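Local atomic coordinates of phosphoribosylformylglycinamidine synthase 2 (Thermus thermophilus, PDB entry 3VIU), a protein that belongs to the PurM/PurL family of AIR synthase-related proteins, repeats the family's two-domain unit within one chain, and binds ADP and magnesium. Residues R168-V173 with K533-T538. Residues are numbered along the deposited sequence; the frame is centred on the assembly and turned at random.
Sequences RENPLV and KRIPPT
Lys-533, Ile-535 and Leu-172 carry most of this contact, a polar end and an apolar end joined along two chain segments. The lysine chain is fully extended beyond CG, which is anti to the backbone N (chi1 -177°), and it crosses the side chains of Arg-168 and Glu-169 at about a right angle. Its NZ meets OE1 of Glu-169 nearly along the C-O axis, a salt bridge of 3.2 Å, and gives a second hydrogen bond to the carbonyl O of Glu-165. The same NZ lies 3.8 Å from NE of Arg-168; this crowding of like charges is probably eased by Glu-169 and by Glu-131, which pairs with the arginine's NH2. Further along, Ile-535 sends out two branches: CG2 packs 3.6 Å from CB of Asn-170, while CD1 meets CD2 of Leu-172 tip to tip at 3.9 Å. The other leucine methyl, CD1, rests 3.8 Å from CB of Thr-538, whose OG1 bonds to the carbonyl O of Pro-536 and also to Tyr-167 OH. The contact joins the two PurM-like N-terminal domains of the chain, where the loop entering strand 172-182, with that strand's first residue, meets the segment running from short strand 533-534 into strand 538-548; 172-182 and 538-548 are corresponding strands of their two sheets. Strand 529-530 touches Glu-169 and Asn-170, helix 88-93 packs on Leu-172, and helix 495-515 lies against Pro-537.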
loop_
_atom_site.group_PDB
_atom_site.type_symbol
_atom_site.label_atom_id
_atom_site.label_comp_id
_atom_site.label_asym_id
_atom_site.label_seq_id
_atom_site.Cartn_x
_atom_site.Cartn_y
_atom_site.Cartn_z
ATOM N N ARG A 168 -16.553 10.573 0.992
ATOM C CA ARG A 168 -17.468 11.087 -0.026
ATOM C C ARG A 168 -16.798 12.150 -0.910
ATOM O O ARG A 168 -16.810 12.030 -2.131
ATOM C CB ARG A 168 -18.721 11.680 0.630
ATOM C CG ARG A 168 -19.860 11.995 -0.340
ATOM C CD ARG A 168 -20.885 12.946 0.282
ATOM N NE ARG A 168 -21.207 12.588 1.665
ATOM C CZ ARG A 168 -21.856 11.485 2.017
ATOM N NH1 ARG A 168 -22.102 11.229 3.292
ATOM N NH2 ARG A 168 -22.267 10.641 1.086
ATOM N N GLU A 169 -16.209 13.174 -0.296
ATOM C CA GLU A 169 -15.550 14.251 -1.045
ATOM C C GLU A 169 -14.155 13.947 -1.551
ATOM O O GLU A 169 -13.767 14.398 -2.626
ATOM C CB GLU A 169 -15.483 15.531 -0.210
ATOM C CG GLU A 169 -16.717 16.377 -0.326
ATOM C CD GLU A 169 -17.959 15.587 -0.026
ATOM O OE1 GLU A 169 -18.046 15.020 1.086
ATOM O OE2 GLU A 169 -18.847 15.527 -0.901
ATOM N N ASN A 170 -13.386 13.199 -0.777
ATOM C CA ASN A 170 -12.031 12.877 -1.192
ATOM C C ASN A 170 -11.780 11.377 -1.187
ATOM O O ASN A 170 -11.419 10.805 -0.162
ATOM C CB ASN A 170 -11.026 13.573 -0.272
ATOM C CG ASN A 170 -11.254 15.079 -0.185
ATOM O OD1 ASN A 170 -12.237 15.542 0.394
ATOM N ND2 ASN A 170 -10.343 15.847 -0.769
ATOM N N PRO A 171 -11.979 10.713 -2.338
ATOM C CA PRO A 171 -11.743 9.272 -2.376
ATOM C C PRO A 171 -10.240 8.989 -2.329
ATOM O O PRO A 171 -9.417 9.889 -2.538
ATOM C CB PRO A 171 -12.386 8.860 -3.699
ATOM C CG PRO A 171 -12.143 10.056 -4.562
ATOM C CD PRO A 171 -12.489 11.196 -3.633
ATOM N N LEU A 172 -9.877 7.747 -2.045
ATOM C CA LEU A 172 -8.471 7.397 -1.992
ATOM C C LEU A 172 -8.157 6.244 -2.921
ATOM O O LEU A 172 -8.915 5.280 -3.019
ATOM C CB LEU A 172 -8.054 7.014 -0.570
ATOM C CG LEU A 172 -8.139 8.050 0.552
ATOM C CD1 LEU A 172 -7.562 7.441 1.814
ATOM C CD2 LEU A 172 -7.375 9.312 0.179
ATOM N N VAL A 173 -7.033 6.355 -3.610
ATOM C CA VAL A 173 -6.586 5.306 -4.504
ATOM C C VAL A 173 -5.081 5.166 -4.335
ATOM O O VAL A 173 -4.308 6.011 -4.796
ATOM C CB VAL A 173 -6.905 5.628 -5.973
ATOM C CG1 VAL A 173 -6.473 4.466 -6.854
ATOM C CG2 VAL A 173 -8.394 5.913 -6.132
ATOM N N LYS A 533 -14.170 19.270 5.928
ATOM C CA LYS A 533 -14.427 17.847 6.164
ATOM C C LYS A 533 -13.157 17.048 5.864
ATOM O O LYS A 533 -12.695 17.013 4.728
ATOM C CB LYS A 533 -15.566 17.339 5.277
ATOM C CG LYS A 533 -15.909 15.881 5.544
ATOM C CD LYS A 533 -16.947 15.354 4.578
ATOM C CE LYS A 533 -17.191 13.877 4.802
ATOM N NZ LYS A 533 -18.168 13.332 3.834
ATOM N N ARG A 534 -12.595 16.415 6.890
ATOM C CA ARG A 534 -11.370 15.631 6.728
ATOM C C ARG A 534 -11.681 14.150 6.553
ATOM O O ARG A 534 -12.592 13.629 7.191
ATOM C CB ARG A 534 -10.455 15.804 7.950
ATOM C CG ARG A 534 -10.181 17.250 8.351
ATOM C CD ARG A 534 -9.079 17.348 9.398
ATOM N NE ARG A 534 -9.343 16.517 10.568
ATOM C CZ ARG A 534 -10.356 16.703 11.409
ATOM N NH1 ARG A 534 -10.519 15.893 12.446
ATOM N NH2 ARG A 534 -11.205 17.702 11.211
ATOM N N ILE A 535 -10.933 13.474 5.682
ATOM C CA ILE A 535 -11.141 12.041 5.478
ATOM C C ILE A 535 -10.659 11.358 6.742
ATOM O O ILE A 535 -9.894 11.933 7.503
ATOM C CB ILE A 535 -10.289 11.468 4.322
ATOM C CG1 ILE A 535 -8.807 11.688 4.632
ATOM C CG2 ILE A 535 -10.699 12.102 2.982
ATOM C CD1 ILE A 535 -7.868 11.049 3.652
ATOM N N PRO A 536 -11.123 10.130 7.000
ATOM C CA PRO A 536 -10.661 9.440 8.206
ATOM C C PRO A 536 -9.158 9.273 8.036
ATOM O O PRO A 536 -8.699 9.019 6.932
ATOM C CB PRO A 536 -11.380 8.095 8.129
ATOM C CG PRO A 536 -12.670 8.457 7.466
ATOM C CD PRO A 536 -12.211 9.380 6.348
ATOM N N PRO A 537 -8.372 9.444 9.107
ATOM C CA PRO A 537 -6.923 9.277 8.951
ATOM C C PRO A 537 -6.706 7.895 8.338
ATOM O O PRO A 537 -7.269 6.914 8.808
ATOM C CB PRO A 537 -6.409 9.378 10.381
ATOM C CG PRO A 537 -7.372 10.347 10.998
ATOM C CD PRO A 537 -8.711 9.857 10.477
ATOM N N THR A 538 -5.904 7.817 7.286
ATOM C CA THR A 538 -5.711 6.538 6.630
ATOM C C THR A 538 -4.266 6.128 6.382
ATOM O O THR A 538 -3.594 6.652 5.490
ATOM C CB THR A 538 -6.469 6.512 5.285
ATOM O OG1 THR A 538 -7.858 6.748 5.521
ATOM C CG2 THR A 538 -6.321 5.164 4.613
#